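Local coordinates for probable acetyltransferases (Chromobacterium violaceum, PDB 3PZJ), which probably transfers an acetyl group from acetyl-CoA to an amino group, possibly a protein N-terminus, as a member of the GNAT acetyltransferase family, at the interface of chains A and B. Residues are numbered along the deposited sequence; one frame, centred on the assembly and turned at random. Chains: chain A/B, Probable acetyltransferases.

Contact 1: the interface of chains A and B. Residues chain A 12-15; chain B 162-163, 196.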
loop_
_atom_site.group_PDB
_atom_site.type_symbol
_atom_site.label_atom_id
_atom_site.label_comp_id
_atom_site.label_asym_id
_atom_site.label_seq_id
_atom_site.Cartn_x
_atom_site.Cartn_y
_atom_site.Cartn_z
ATOM N N PRO A 12 14.366 -2.970 -14.682
ATOM C CA PRO A 12 15.696 -2.427 -14.472
ATOM C C PRO A 12 16.334 -2.852 -13.142
ATOM O O PRO A 12 15.620 -3.033 -12.128
ATOM C CB PRO A 12 15.461 -0.909 -14.508
ATOM C CG PRO A 12 14.254 -0.748 -15.376
ATOM C CD PRO A 12 13.413 -1.962 -15.193
ATOM N N ILE A 13 17.655 -3.050 -13.169
ATOM C CA ILE A 13 18.448 -3.092 -11.950
ATOM C C ILE A 13 18.887 -1.656 -11.735
ATOM O O ILE A 13 19.553 -1.051 -12.599
ATOM C CB ILE A 13 19.682 -3.992 -12.030
ATOM C CG1 ILE A 13 19.295 -5.492 -12.209
ATOM C CG2 ILE A 13 20.516 -3.816 -10.740
ATOM C CD1 ILE A 13 18.687 -5.921 -13.573
ATOM N N ALA A 14 18.511 -1.091 -10.593
ATOM C CA ALA A 14 18.910 0.270 -10.284
ATOM C C ALA A 14 20.324 0.244 -9.675
ATOM O O ALA A 14 20.625 -0.613 -8.818
ATOM C CB ALA A 14 17.924 0.907 -9.332
ATOM N N PRO A 15 21.198 1.191 -10.105
ATOM C CA PRO A 15 22.515 1.304 -9.470
ATOM C C PRO A 15 22.474 1.909 -8.054
ATOM O O PRO A 15 21.425 2.365 -7.590
ATOM C CB PRO A 15 23.256 2.286 -10.414
ATOM C CG PRO A 15 22.168 3.239 -10.852
ATOM C CD PRO A 15 20.932 2.328 -11.026
ATOM N N SER B 162 14.249 -1.951 -6.299
ATOM C CA SER B 162 14.790 -2.086 -7.671
ATOM C C SER B 162 16.298 -2.407 -7.716
ATOM O O SER B 162 16.773 -2.903 -8.768
ATOM C CB SER B 162 14.540 -0.868 -8.540
ATOM O OG SER B 162 15.187 0.299 -8.060
ATOM N N ARG B 163 17.051 -2.098 -6.640
ATOM C CA ARG B 163 18.522 -2.441 -6.579
ATOM C C ARG B 163 18.784 -3.903 -6.316
ATOM O O ARG B 163 19.932 -4.328 -6.351
ATOM C CB ARG B 163 19.242 -1.622 -5.482
ATOM C CG ARG B 163 19.142 -0.056 -5.675
ATOM C CD ARG B 163 19.698 0.735 -4.494
ATOM N NE ARG B 163 18.701 0.728 -3.406
ATOM C CZ ARG B 163 18.922 1.102 -2.144
ATOM N NH1 ARG B 163 17.928 1.024 -1.263
ATOM N NH2 ARG B 163 20.126 1.563 -1.752
ATOM N N HIS B 196 9.949 -2.557 -7.218
ATOM C CA HIS B 196 9.360 -3.360 -8.289
ATOM C C HIS B 196 8.174 -4.162 -7.679
ATOM O O HIS B 196 8.332 -4.768 -6.624
ATOM C CB HIS B 196 10.353 -4.329 -8.867
ATOM C CG HIS B 196 11.408 -3.688 -9.702
ATOM N ND1 HIS B 196 11.175 -2.540 -10.454
ATOM C CD2 HIS B 196 12.660 -4.107 -10.005
ATOM C CE1 HIS B 196 12.298 -2.237 -11.088
ATOM N NE2 HIS B 196 13.192 -3.200 -10.864
#
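The N-terminal arm of chain A, an extended loop, lies on the GNAT acetyltransferase domain of chain B, where A:Pro12 and A:Ala14 meet B:His196, of strand 191-201, and the loop residues B:Ser162 and B:Arg163, which follow strand 155-161. The imidazole of B:His196 reaches the arm tip-on: its NE2 donates to the carbonyl oxygen A:Pro12 O over 2.7 Å, with an angle of 169° at the hydrogen. The acceptor lies in the ring plane and the nitrogen in the carbonyl plane, an almost straight bond that should fix the turn of the ring. Across one face of the same ring, toward its rim, lies the CB of B:Ser162, a neighbour within chain B that probably helps position the imidazole.

Two residues on, the arm gives back a donor: A:Ala14 N bonds to B:Ser162 O at 3.1 Å. The arm is thus held through its backbone on either side of A:Ile13. The methyl of A:Ala14 points at B:Ser162, with A:Ala14 CB 3.9 Å from B:Ser162 CB, and also packs 4.0 Å from CG of B:Arg163. With that CG beside its own backbone N (chi1 -59°), the arginine runs its aliphatic stem alongside the arm, B:Arg163 CG lying 3.5 Å from A:Ala14 O. The stem then bends at chi3, carrying the guanidinium away from the arm.

Contact 2: the interface of chains A and B. Residues chain A 185-187, 192; chain B 23, 116-117, 154.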
loop_
_atom_site.group_PDB
_atom_site.type_symbol
_atom_site.label_atom_id
_atom_site.label_comp_id
_atom_site.label_asym_id
_atom_site.label_seq_id
_atom_site.Cartn_x
_atom_site.Cartn_y
_atom_site.Cartn_z
ATOM N N ALA A 185 -6.578 -6.815 -7.743
ATOM C CA ALA A 185 -6.146 -6.170 -6.510
ATOM C C ALA A 185 -7.240 -6.230 -5.472
ATOM O O ALA A 185 -6.973 -6.430 -4.247
ATOM C CB ALA A 185 -5.762 -4.707 -6.810
HETATM N N MSE A 186 -8.483 -6.059 -5.938
HETATM C CA MSE A 186 -9.636 -6.063 -5.042
HETATM C C MSE A 186 -10.886 -6.809 -5.580
HETATM O O MSE A 186 -11.012 -7.068 -6.751
HETATM C CB MSE A 186 -10.048 -4.585 -4.735
HETATM C CG MSE A 186 -9.040 -3.787 -4.021
HETATM SE SE MSE A 186 -9.306 -1.789 -4.037
HETATM C CE MSE A 186 -10.878 -1.894 -2.931
ATOM N N VAL A 187 -11.789 -7.145 -4.673
ATOM C CA VAL A 187 -13.123 -7.536 -5.047
ATOM C C VAL A 187 -14.037 -6.428 -4.577
ATOM O O VAL A 187 -14.148 -6.167 -3.363
ATOM C CB VAL A 187 -13.484 -8.890 -4.408
ATOM C CG1 VAL A 187 -14.984 -9.262 -4.664
ATOM C CG2 VAL A 187 -12.587 -9.950 -5.002
ATOM N N ASN A 192 -14.430 -8.244 -9.920
ATOM C CA ASN A 192 -13.024 -7.986 -9.942
ATOM C C ASN A 192 -12.721 -6.492 -10.111
ATOM O O ASN A 192 -13.422 -5.756 -10.832
ATOM C CB ASN A 192 -12.384 -8.738 -11.098
ATOM C CG ASN A 192 -10.920 -8.499 -11.149
ATOM O OD1 ASN A 192 -10.217 -9.058 -10.323
ATOM N ND2 ASN A 192 -10.428 -7.693 -12.115
ATOM N N TRP B 23 -18.494 -14.488 -4.012
ATOM C CA TRP B 23 -17.174 -14.283 -3.340
ATOM C C TRP B 23 -17.345 -13.701 -2.013
ATOM O O TRP B 23 -17.934 -12.626 -1.876
ATOM C CB TRP B 23 -16.337 -13.222 -4.065
ATOM C CG TRP B 23 -15.049 -12.823 -3.235
ATOM C CD1 TRP B 23 -14.840 -11.678 -2.519
ATOM C CD2 TRP B 23 -13.893 -13.592 -3.096
ATOM N NE1 TRP B 23 -13.606 -11.682 -1.958
ATOM C CE2 TRP B 23 -12.996 -12.861 -2.286
ATOM C CE3 TRP B 23 -13.519 -14.841 -3.574
ATOM C CZ2 TRP B 23 -11.779 -13.334 -1.939
ATOM C CZ3 TRP B 23 -12.294 -15.327 -3.227
ATOM C CH2 TRP B 23 -11.429 -14.576 -2.411
ATOM N N ALA B 116 -10.660 -10.308 2.589
ATOM C CA ALA B 116 -11.910 -9.890 1.953
ATOM C C ALA B 116 -11.673 -9.650 0.529
ATOM O O ALA B 116 -12.619 -9.735 -0.284
ATOM C CB ALA B 116 -12.459 -8.553 2.615
ATOM N N HIS B 117 -10.411 -9.341 0.185
ATOM C CA HIS B 117 -10.027 -9.163 -1.207
ATOM C C HIS B 117 -9.253 -10.276 -1.788
ATOM O O HIS B 117 -9.037 -10.289 -2.966
ATOM C CB HIS B 117 -9.279 -7.874 -1.369
ATOM C CG HIS B 117 -10.123 -6.663 -1.159
ATOM N ND1 HIS B 117 -9.734 -5.628 -0.340
ATOM C CD2 HIS B 117 -11.272 -6.255 -1.748
ATOM C CE1 HIS B 117 -10.657 -4.672 -0.365
ATOM N NE2 HIS B 117 -11.602 -5.033 -1.207
ATOM N N ARG B 154 -6.684 -14.730 -4.423
ATOM C CA ARG B 154 -6.779 -14.345 -5.872
ATOM C C ARG B 154 -5.486 -13.711 -6.461
ATOM O O ARG B 154 -5.144 -13.829 -7.659
ATOM C CB ARG B 154 -7.921 -13.330 -6.002
ATOM C CG ARG B 154 -9.298 -13.895 -5.613
ATOM C CD ARG B 154 -10.376 -12.938 -5.987
ATOM N NE ARG B 154 -10.602 -12.981 -7.439
ATOM C CZ ARG B 154 -10.658 -11.929 -8.244
ATOM N NH1 ARG B 154 -10.416 -10.682 -7.805
ATOM N NH2 ARG B 154 -10.850 -12.114 -9.540
#
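Strand 185-188 of chain A presents the backbone of A:Met186 and A:Val187, both extended, to the loop residue B:His117 in this contact between two GNAT-family domains, while A:Asn192 comes from the neighbouring strand 191-201. The imidazole turns an edge to the strand: B:His117 CD2 is 3.3 Å from A:Val187 O, with the carbonyl carbon of A:Val187 in the ring plane. A:Met186, a selenomethionine, runs alongside B:His117 in the same direction and lays its CG over the centre of one ring face, 3.9 Å from the centroid. A bend at chi3 (68°) curls its terminal methyl back, bringing A:Met186 CE to 3.7 Å from B:His117 NE2.

A:Val187 points toward B:Trp23 and B:Arg154. The A:Val187 CG2 methyl sits over the five-membered ring of the B:Trp23 indole, 3.8 Å from the centroid and toward the rim, and the CG1 branch, anti to the backbone N (chi1 174°), sits obliquely above CD1 on that same face. B:Arg154 CD packs over the same face of the indole, also toward its rim, and touches A:Val187 CG2 at 3.8 Å, its side chain crossing the valine at about a right angle. The indole is anchored from within chain B, as B:Trp23 NE1 donates to B:Ala116 O at 2.8 Å, the oxygen in the ring plane.

Beyond the valine, B:Arg154 grips the amide oxygen of A:Asn192 end-on with both terminal nitrogens. B:Arg154 NH1 approaches A:Asn192 OD1 on a lone pair at 3.0 Å; B:Arg154 NH2, at 3.2 Å from the same A:Asn192 OD1, is tilted from the carbonyl plane. The oxygen lies close to the guanidinium plane, and the amide and guanidinium planes are turned 74° apart.

The centres of the C-alpha atoms of contact 1 and contact 2 lie about 29 Å apart, at widely separated places on the face between the two chains. Strand 191-201 contributes to both, through chain B in contact 1 and chain A in contact 2. In each, residues near the N-terminus take part as well, from chain A in contact 1 and chain B in contact 2. The interface is two-fold symmetric, and a second arm could pack likewise on chain A, but residues 12-15 are modelled only in chain A. The symmetric interface would suit a dimer, although the structure alone does not show that the pair forms in solution.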